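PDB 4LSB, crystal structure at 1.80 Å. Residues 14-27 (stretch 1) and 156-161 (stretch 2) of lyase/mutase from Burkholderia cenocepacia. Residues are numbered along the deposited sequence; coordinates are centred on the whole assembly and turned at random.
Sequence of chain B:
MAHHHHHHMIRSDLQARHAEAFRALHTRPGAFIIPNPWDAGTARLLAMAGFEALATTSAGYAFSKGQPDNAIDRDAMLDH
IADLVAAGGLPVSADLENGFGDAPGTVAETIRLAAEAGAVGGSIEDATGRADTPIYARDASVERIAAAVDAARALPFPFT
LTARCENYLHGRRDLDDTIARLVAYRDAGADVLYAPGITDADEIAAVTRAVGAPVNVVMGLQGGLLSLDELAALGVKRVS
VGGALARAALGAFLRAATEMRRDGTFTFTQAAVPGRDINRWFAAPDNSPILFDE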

# COMPACT_ATOMS: atom_id res chain seq x y z
N LEU B 14 -20.20 -14.69 -12.04
CA LEU B 14 -19.56 -14.43 -10.76
C LEU B 14 -20.11 -13.15 -10.06
O LEU B 14 -20.39 -13.16 -8.87
CB LEU B 14 -18.06 -14.32 -10.95
CG LEU B 14 -17.18 -14.02 -9.72
CD1 LEU B 14 -17.35 -15.09 -8.64
CD2 LEU B 14 -15.71 -13.88 -10.11
N GLN B 15 -20.28 -12.08 -10.82
CA GLN B 15 -20.80 -10.86 -10.24
C GLN B 15 -22.17 -11.08 -9.64
O GLN B 15 -22.45 -10.60 -8.54
CB GLN B 15 -20.90 -9.74 -11.25
CG GLN B 15 -21.24 -8.42 -10.58
CD GLN B 15 -21.04 -7.24 -11.47
OE1 GLN B 15 -21.01 -7.37 -12.70
NE2 GLN B 15 -20.86 -6.09 -10.89
N ALA B 16 -23.03 -11.81 -10.35
CA ALA B 16 -24.36 -12.08 -9.85
C ALA B 16 -24.31 -12.95 -8.58
O ALA B 16 -25.09 -12.73 -7.65
CB ALA B 16 -25.21 -12.74 -10.90
N ARG B 17 -23.37 -13.89 -8.53
CA ARG B 17 -23.18 -14.75 -7.34
C ARG B 17 -22.74 -13.88 -6.17
O ARG B 17 -23.30 -13.97 -5.12
CB ARG B 17 -22.16 -15.86 -7.56
N HIS B 18 -21.75 -13.02 -6.39
CA HIS B 18 -21.29 -12.12 -5.34
C HIS B 18 -22.36 -11.17 -4.89
O HIS B 18 -22.44 -10.85 -3.70
CB HIS B 18 -20.09 -11.32 -5.79
CG HIS B 18 -18.86 -12.13 -5.89
ND1 HIS B 18 -17.73 -11.67 -6.51
CD2 HIS B 18 -18.56 -13.35 -5.40
CE1 HIS B 18 -16.77 -12.57 -6.40
NE2 HIS B 18 -17.26 -13.61 -5.74
N ALA B 19 -23.23 -10.78 -5.81
CA ALA B 19 -24.29 -9.80 -5.49
C ALA B 19 -25.28 -10.41 -4.53
O ALA B 19 -25.73 -9.78 -3.54
CB ALA B 19 -24.99 -9.30 -6.76
N GLU B 20 -25.61 -11.65 -4.80
CA GLU B 20 -26.53 -12.35 -3.93
C GLU B 20 -25.92 -12.69 -2.60
O GLU B 20 -26.60 -12.57 -1.56
CB GLU B 20 -27.04 -13.65 -4.57
CG GLU B 20 -28.04 -14.39 -3.66
CD GLU B 20 -29.26 -13.56 -3.22
OE1 GLU B 20 -29.81 -12.75 -4.01
OE2 GLU B 20 -29.68 -13.73 -2.04
N ALA B 21 -24.69 -13.15 -2.60
CA ALA B 21 -24.00 -13.42 -1.35
C ALA B 21 -23.94 -12.14 -0.47
O ALA B 21 -24.16 -12.15 0.76
CB ALA B 21 -22.62 -13.99 -1.62
N PHE B 22 -23.66 -11.01 -1.12
CA PHE B 22 -23.53 -9.74 -0.40
C PHE B 22 -24.86 -9.31 0.20
O PHE B 22 -24.91 -8.92 1.36
CB PHE B 22 -23.01 -8.66 -1.32
CG PHE B 22 -22.62 -7.40 -0.58
CD1 PHE B 22 -21.72 -7.45 0.47
CD2 PHE B 22 -23.15 -6.20 -0.94
CE1 PHE B 22 -21.34 -6.27 1.14
CE2 PHE B 22 -22.77 -5.03 -0.28
CZ PHE B 22 -21.87 -5.08 0.76
N ARG B 23 -25.94 -9.38 -0.59
CA ARG B 23 -27.26 -9.00 -0.09
C ARG B 23 -27.63 -9.89 1.13
O ARG B 23 -28.13 -9.38 2.12
CB ARG B 23 -28.34 -9.11 -1.20
CG ARG B 23 -29.74 -8.64 -0.78
CD ARG B 23 -30.87 -9.34 -1.58
NE ARG B 23 -30.87 -10.79 -1.29
CZ ARG B 23 -31.44 -11.38 -0.22
NH1 ARG B 23 -32.13 -10.68 0.69
NH2 ARG B 23 -31.33 -12.69 -0.06
N ALA B 24 -27.35 -11.20 1.02
CA ALA B 24 -27.62 -12.18 2.07
C ALA B 24 -26.88 -11.92 3.39
O ALA B 24 -27.41 -12.25 4.46
CB ALA B 24 -27.31 -13.59 1.58
N LEU B 25 -25.66 -11.38 3.31
CA LEU B 25 -24.92 -10.98 4.53
C LEU B 25 -25.73 -10.05 5.34
O LEU B 25 -25.64 -10.09 6.56
CB LEU B 25 -23.56 -10.29 4.24
CG LEU B 25 -22.55 -11.17 3.58
CD1 LEU B 25 -21.30 -10.47 3.11
CD2 LEU B 25 -22.22 -12.32 4.54
N HIS B 26 -26.57 -9.23 4.69
CA HIS B 26 -27.32 -8.21 5.40
C HIS B 26 -28.61 -8.70 6.08
O HIS B 26 -29.23 -7.93 6.79
CB HIS B 26 -27.69 -7.03 4.50
CG HIS B 26 -26.50 -6.27 3.99
ND1 HIS B 26 -25.73 -6.73 2.96
CD2 HIS B 26 -25.97 -5.09 4.38
CE1 HIS B 26 -24.77 -5.87 2.72
NE2 HIS B 26 -24.88 -4.87 3.58
N THR B 27 -29.02 -9.91 5.77
CA THR B 27 -30.32 -10.42 6.25
C THR B 27 -30.14 -11.57 7.22
O THR B 27 -31.09 -11.95 7.90
CB THR B 27 -31.22 -10.85 5.10
OG1 THR B 27 -30.60 -11.90 4.36
CG2 THR B 27 -31.51 -9.64 4.16
N PRO B 156 -28.92 -6.30 -13.60
CA PRO B 156 -29.48 -7.68 -13.64
C PRO B 156 -29.10 -8.56 -12.41
O PRO B 156 -29.17 -9.79 -12.47
CB PRO B 156 -28.86 -8.26 -14.91
CG PRO B 156 -27.56 -7.57 -15.04
CD PRO B 156 -27.78 -6.16 -14.52
N PHE B 157 -28.72 -7.91 -11.33
CA PHE B 157 -28.40 -8.58 -10.06
C PHE B 157 -28.69 -7.57 -8.98
O PHE B 157 -28.84 -6.39 -9.27
CB PHE B 157 -26.94 -9.02 -10.00
CG PHE B 157 -25.98 -7.94 -10.36
CD1 PHE B 157 -25.61 -6.96 -9.43
CD2 PHE B 157 -25.45 -7.88 -11.63
CE1 PHE B 157 -24.72 -5.95 -9.77
CE2 PHE B 157 -24.57 -6.88 -11.97
CZ PHE B 157 -24.21 -5.91 -11.05
N PRO B 158 -28.80 -8.03 -7.72
CA PRO B 158 -29.15 -7.09 -6.68
C PRO B 158 -27.95 -6.22 -6.29
O PRO B 158 -26.91 -6.72 -5.83
CB PRO B 158 -29.58 -7.98 -5.50
CG PRO B 158 -29.18 -9.37 -5.84
CD PRO B 158 -28.90 -9.44 -7.31
N PHE B 159 -28.07 -4.93 -6.47
CA PHE B 159 -27.00 -3.99 -6.12
C PHE B 159 -27.37 -3.38 -4.78
O PHE B 159 -28.50 -2.87 -4.62
CB PHE B 159 -26.83 -2.93 -7.20
CG PHE B 159 -25.71 -1.93 -6.93
CD1 PHE B 159 -25.89 -0.85 -6.09
CD2 PHE B 159 -24.48 -2.08 -7.56
CE1 PHE B 159 -24.88 0.04 -5.87
CE2 PHE B 159 -23.47 -1.21 -7.33
CZ PHE B 159 -23.66 -0.14 -6.48
N THR B 160 -26.47 -3.51 -3.81
CA THR B 160 -26.75 -3.04 -2.45
C THR B 160 -26.28 -1.61 -2.30
O THR B 160 -25.07 -1.35 -2.22
CB THR B 160 -26.08 -3.91 -1.39
OG1 THR B 160 -26.62 -5.22 -1.48
CG2 THR B 160 -26.34 -3.34 0.00
N LEU B 161 -27.27 -0.69 -2.35
CA LEU B 161 -27.03 0.74 -2.25
C LEU B 161 -27.00 1.22 -0.80
O LEU B 161 -27.98 1.10 -0.08
CB LEU B 161 -28.00 1.60 -3.05
CG LEU B 161 -27.75 3.12 -2.96
CD1 LEU B 161 -26.55 3.59 -3.75
CD2 LEU B 161 -28.97 3.92 -3.41
O HOH W 1 -25.52 -6.89 -3.55

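No direct hydrogen bond joins these two stretches; the polar link between them runs through a single bridging water. Water 1 lies 2.9 Å from Ala19 O, 2.7 Å from Pro158 O and 2.9 Å from Thr160 OG1, so it ties a helix carbonyl to a loop carbonyl and a strand hydroxyl. Proline lacks an amide proton, but its carbonyl is free to accept, and the threonine hydroxyl adds a third polar group to the site.

The remaining contact is packing. Stretch 1 is helical over most of its length, and its backbone amides and carbonyls are largely paired internally, as in Ala19 N to Gln15 O at 2.8 Å and Arg23 N to Ala19 O at 3.0 Å. From Phe157 onward the second stretch runs alongside it in extended form and enters a strand at Thr160; by CA positions, Ala16 pairs with Phe157 (CA to CA 5.3 Å), Ala19 with Pro158 (CA to CA 5.7 Å) and Arg23 with Thr160 (CA to CA 6.4 Å). Phe157, Pro158 and Thr160 point toward the helix, whereas Phe159 and Leu161 point away.

Ala19 points toward the loop, and its methyl is already in contact: Ala19 CB lies 3.3 Å from Pro158 O and 3.6 Å from Phe157 CD1, leaving little room there for a longer side chain. Ala16 CB sits 4.2 Å from Phe157 CB. Over one face of the Phe157 ring lies the aliphatic part of Gln15, its CG 4.1 Å from the ring centroid in a CH-pi contact; the amide NE2 is hydrogen-bonded elsewhere in the structure.

Farther along, Phe22 CD2 lies 3.6 Å from Thr160 OG1, and Thr160 CG2 rests over one face of the His26 ring, 4.0 Å from His26 CE1. Threonine thus offers both a hydroxyl and a methyl. The imidazole is anchored by His26 ND1 donating to Phe22 O at 2.8 Å. At the exposed margin, Arg23 NH2 forms a salt bridge with Glu20 OE2 at 2.8 Å, while Arg23 CD lies 4.3 Å from Pro158 CB.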